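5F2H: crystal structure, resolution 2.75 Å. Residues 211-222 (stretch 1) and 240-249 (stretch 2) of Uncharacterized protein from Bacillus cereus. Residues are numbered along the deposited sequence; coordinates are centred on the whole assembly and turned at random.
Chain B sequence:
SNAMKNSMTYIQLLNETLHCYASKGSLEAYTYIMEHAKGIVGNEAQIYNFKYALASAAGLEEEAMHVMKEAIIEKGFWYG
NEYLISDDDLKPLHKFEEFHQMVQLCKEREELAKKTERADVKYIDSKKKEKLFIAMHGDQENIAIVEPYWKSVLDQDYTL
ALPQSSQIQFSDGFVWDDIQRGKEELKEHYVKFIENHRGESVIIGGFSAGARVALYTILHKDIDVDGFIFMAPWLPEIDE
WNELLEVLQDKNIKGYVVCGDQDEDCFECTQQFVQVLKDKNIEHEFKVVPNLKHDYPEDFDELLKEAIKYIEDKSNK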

# COMPACT_ATOMS: atom_id res chain seq x y z
N ALA B 211 15.96 -2.25 -21.98
CA ALA B 211 15.33 -0.94 -21.94
C ALA B 211 14.74 -0.60 -23.33
O ALA B 211 13.72 0.08 -23.39
N ARG B 212 15.33 -1.11 -24.41
CA ARG B 212 14.85 -0.85 -25.76
C ARG B 212 13.43 -1.35 -25.96
O ARG B 212 12.54 -0.55 -26.33
N VAL B 213 13.20 -2.64 -25.69
CA VAL B 213 11.87 -3.23 -25.84
C VAL B 213 10.89 -2.51 -24.92
O VAL B 213 9.73 -2.27 -25.27
N ALA B 214 11.37 -2.16 -23.73
CA ALA B 214 10.53 -1.47 -22.77
C ALA B 214 10.01 -0.17 -23.40
O ALA B 214 8.83 0.13 -23.32
N LEU B 215 10.91 0.59 -24.02
CA LEU B 215 10.51 1.84 -24.62
C LEU B 215 9.64 1.62 -25.87
O LEU B 215 8.67 2.34 -26.09
N TYR B 216 9.96 0.62 -26.68
CA TYR B 216 9.18 0.35 -27.87
C TYR B 216 7.75 0.04 -27.47
O TYR B 216 6.81 0.65 -27.96
N THR B 217 7.60 -0.85 -26.50
CA THR B 217 6.28 -1.25 -26.00
C THR B 217 5.44 -0.08 -25.52
O THR B 217 4.28 0.07 -25.90
N ILE B 218 6.02 0.74 -24.66
CA ILE B 218 5.32 1.91 -24.14
C ILE B 218 4.76 2.78 -25.23
O ILE B 218 3.61 3.18 -25.17
N LEU B 219 5.60 3.08 -26.22
CA LEU B 219 5.23 3.95 -27.32
C LEU B 219 4.13 3.41 -28.21
O LEU B 219 3.41 4.19 -28.83
N HIS B 220 3.99 2.09 -28.30
CA HIS B 220 2.92 1.48 -29.08
C HIS B 220 1.71 1.28 -28.18
O HIS B 220 0.77 0.55 -28.52
N LYS B 221 1.71 2.00 -27.05
CA LYS B 221 0.65 1.96 -26.05
C LYS B 221 0.21 0.53 -25.73
O LYS B 221 -0.96 0.27 -25.47
N ASP B 222 1.16 -0.40 -25.75
CA ASP B 222 0.87 -1.79 -25.45
C ASP B 222 0.92 -2.02 -23.96
O ASP B 222 0.62 -3.12 -23.49
N GLU B 240 14.48 7.49 -35.69
CA GLU B 240 13.32 6.88 -36.34
C GLU B 240 12.06 6.91 -35.47
O GLU B 240 10.95 6.85 -36.00
N TRP B 241 12.23 6.99 -34.15
CA TRP B 241 11.08 7.02 -33.25
C TRP B 241 10.65 8.42 -32.83
O TRP B 241 9.88 8.57 -31.88
N ASN B 242 11.09 9.44 -33.56
CA ASN B 242 10.73 10.82 -33.25
C ASN B 242 9.22 11.05 -33.13
O ASN B 242 8.77 11.72 -32.20
N GLU B 243 8.43 10.48 -34.05
CA GLU B 243 6.96 10.68 -34.01
C GLU B 243 6.36 9.99 -32.79
O GLU B 243 5.60 10.58 -32.03
N LEU B 244 6.73 8.72 -32.60
CA LEU B 244 6.23 7.94 -31.49
C LEU B 244 6.56 8.48 -30.10
O LEU B 244 5.81 8.26 -29.16
N LEU B 245 7.66 9.21 -29.99
CA LEU B 245 8.05 9.80 -28.71
C LEU B 245 7.02 10.82 -28.20
O LEU B 245 7.06 11.23 -27.06
N GLU B 246 6.12 11.26 -29.08
CA GLU B 246 5.06 12.20 -28.71
C GLU B 246 4.25 11.61 -27.57
O GLU B 246 3.87 12.30 -26.63
N VAL B 247 3.99 10.31 -27.67
CA VAL B 247 3.21 9.59 -26.68
C VAL B 247 3.62 9.93 -25.25
O VAL B 247 2.80 9.90 -24.34
N LEU B 248 4.88 10.29 -25.06
CA LEU B 248 5.36 10.63 -23.72
C LEU B 248 4.85 11.97 -23.16
O LEU B 248 4.78 12.15 -21.95
N GLN B 249 4.47 12.89 -24.04
CA GLN B 249 3.98 14.21 -23.63
C GLN B 249 2.46 14.31 -23.59
O GLN B 249 1.94 15.29 -23.07

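What holds the two stretches together? The contact is apolar, burying 586 Å² with both sides summed, and no hydrogen bond crosses it. Leu-219, at the last turn of the helix of stretch 1, points toward stretch 2 and has the largest covered area, 118 Å². Its chi1 m, chi2 t rotamer spreads the two methyls among four side chains: CD1 lies 3.7 Å from Leu-245 CD2 and 4.1 Å from Leu-244 CB, while CD2 lies 3.8 Å from Leu-248 CD2, 4.1 Å from Val-247 CB and 3.4 Å from the backbone Leu-244 O.

How does stretch 2 form the pocket around that leucine? Leu-244 (m, t) and Val-247 point toward stretch 1, whereas Leu-245 points away and Leu-248 sideways. In each of the latter two, the m, t rotamer brings CD2 back to Leu-219. Val-247, with chi1 t, also places CG2 3.6 Å from the backbone Leu-219 O, and its CG1 lies 4.1 Å from Lys-221 CG.

Where does Trp-241 go? It points toward the helix, and with chi1 m and chi2 at -32° its indole reaches Arg-212, Leu-215 and Tyr-216. Arg-212 (sideways; t, t, p) sets its aliphatic CG 3.8 Å from Trp-241 CH2, and Leu-215 (toward; t, p) its CD2 4.1 Å from Trp-241 CZ3; both meet the ring edge near its plane. Tyr-216, chi1 t, brings CD1 to 3.5 Å from Trp-241 CZ2; the rings are oblique, with planes at 37°.

Do the polar groups take part? No polar side chain bonds across the contact; the polar atoms near it meet carbon. His-220 (chi1 m) points away from stretch 2 at CB, yet its ring swings back, leaving NE2 3.9 Å from Leu-244 CD1. Thr-217 takes no part: with chi1 m, its OG1 donates to Val-213 O at 2.9 Å, within its own helix. Tyr-216 OH is hydrogen-bonded elsewhere in the structure.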

# COMPACT_ATOMS: atom_id res chain seq x y z
CB ALA B 211 16.32 0.12 -21.46
CB ARG B 212 15.75 -1.47 -26.85
CG ARG B 212 15.32 -0.97 -28.24
CD ARG B 212 16.14 -1.18 -29.53
NE ARG B 212 16.36 -2.52 -30.01
CZ ARG B 212 16.67 -2.82 -31.28
NH1 ARG B 212 16.63 -1.91 -32.27
NH2 ARG B 212 16.88 -4.10 -31.60
CB VAL B 213 11.87 -4.72 -25.52
CG1 VAL B 213 10.47 -5.29 -25.62
CG2 VAL B 213 12.78 -5.48 -26.46
CB ALA B 214 11.31 -1.14 -21.52
CB LEU B 215 11.74 2.69 -24.96
CG LEU B 215 11.43 4.12 -25.46
CD1 LEU B 215 10.74 4.92 -24.37
CD2 LEU B 215 12.68 4.86 -25.89
CB TYR B 216 9.80 -0.82 -28.62
CG TYR B 216 9.18 -1.12 -29.95
CD1 TYR B 216 9.38 -0.26 -31.03
CD2 TYR B 216 8.53 -2.32 -30.20
CE1 TYR B 216 8.87 -0.54 -32.27
CE2 TYR B 216 8.03 -2.61 -31.46
CZ TYR B 216 8.19 -1.72 -32.49
OH TYR B 216 7.69 -1.98 -33.74
CB THR B 217 6.44 -2.31 -24.88
OG1 THR B 217 7.13 -3.45 -25.42
CG2 THR B 217 5.11 -2.78 -24.38
CB ILE B 218 6.26 2.84 -23.36
CG1 ILE B 218 6.72 2.18 -22.06
CG2 ILE B 218 5.54 4.15 -23.02
CD1 ILE B 218 7.69 3.03 -21.25
CB LEU B 219 6.46 4.34 -28.14
CG LEU B 219 7.53 5.07 -27.32
CD1 LEU B 219 8.70 5.44 -28.22
CD2 LEU B 219 6.99 6.31 -26.61
CB HIS B 220 3.35 0.16 -29.70
CG HIS B 220 4.28 0.34 -30.85
ND1 HIS B 220 3.84 0.30 -32.16
CD2 HIS B 220 5.60 0.64 -30.90
CE1 HIS B 220 4.86 0.52 -32.97
NE2 HIS B 220 5.94 0.72 -32.23
CB LYS B 221 -0.53 2.85 -26.46
CG LYS B 221 -0.16 4.32 -26.63
CD LYS B 221 -1.32 5.32 -26.70
CE LYS B 221 -2.32 5.07 -27.82
NZ LYS B 221 -1.75 5.29 -29.17
CB ASP B 222 1.83 -2.72 -26.19
CG ASP B 222 1.51 -2.85 -27.67
OD1 ASP B 222 0.37 -2.50 -28.07
OD2 ASP B 222 2.36 -3.37 -28.42
CB GLU B 240 13.63 5.43 -36.72
CG GLU B 240 14.80 5.34 -37.70
CD GLU B 240 15.33 3.93 -37.89
OE1 GLU B 240 14.68 2.96 -37.44
OE2 GLU B 240 16.41 3.81 -38.52
CB TRP B 241 11.27 6.16 -32.00
CG TRP B 241 11.54 4.69 -32.27
CD1 TRP B 241 11.06 3.94 -33.32
CD2 TRP B 241 12.03 3.74 -31.31
NE1 TRP B 241 11.41 2.62 -33.16
CE2 TRP B 241 11.98 2.46 -31.93
CE3 TRP B 241 12.57 3.85 -30.02
CZ2 TRP B 241 12.46 1.31 -31.30
CZ3 TRP B 241 13.05 2.70 -29.40
CH2 TRP B 241 12.99 1.45 -30.04
CB ASN B 242 11.33 11.79 -34.30
CG ASN B 242 11.04 13.25 -33.98
OD1 ASN B 242 11.09 13.67 -32.82
ND2 ASN B 242 10.85 14.06 -35.02
CB GLU B 243 6.24 10.21 -35.30
CG GLU B 243 5.96 8.71 -35.52
CD GLU B 243 7.19 7.83 -35.68
OE1 GLU B 243 8.32 8.33 -35.57
OE2 GLU B 243 6.99 6.61 -35.93
CB LEU B 244 6.70 6.50 -31.64
CG LEU B 244 5.95 5.74 -32.71
CD1 LEU B 244 6.63 4.45 -33.10
CD2 LEU B 244 4.52 5.47 -32.26
CB LEU B 245 9.46 10.40 -28.78
CG LEU B 245 10.60 9.38 -28.93
CD1 LEU B 245 11.94 10.03 -29.28
CD2 LEU B 245 10.74 8.51 -27.68
CB GLU B 246 4.12 12.43 -29.90
CG GLU B 246 2.89 13.27 -29.58
CD GLU B 246 1.98 13.47 -30.78
OE1 GLU B 246 2.43 13.26 -31.93
OE2 GLU B 246 0.80 13.85 -30.58
CB VAL B 247 3.30 8.06 -26.91
CG1 VAL B 247 2.56 7.30 -25.82
CG2 VAL B 247 2.74 7.69 -28.28
CB LEU B 248 6.89 10.64 -23.72
CG LEU B 248 7.58 9.34 -24.16
CD1 LEU B 248 9.08 9.55 -24.21
CD2 LEU B 248 7.23 8.17 -23.25
CB GLN B 249 4.57 15.32 -24.52
CG GLN B 249 4.34 15.14 -26.01
CD GLN B 249 5.09 16.17 -26.84
OE1 GLN B 249 5.51 17.20 -26.32
NE2 GLN B 249 5.24 15.89 -28.13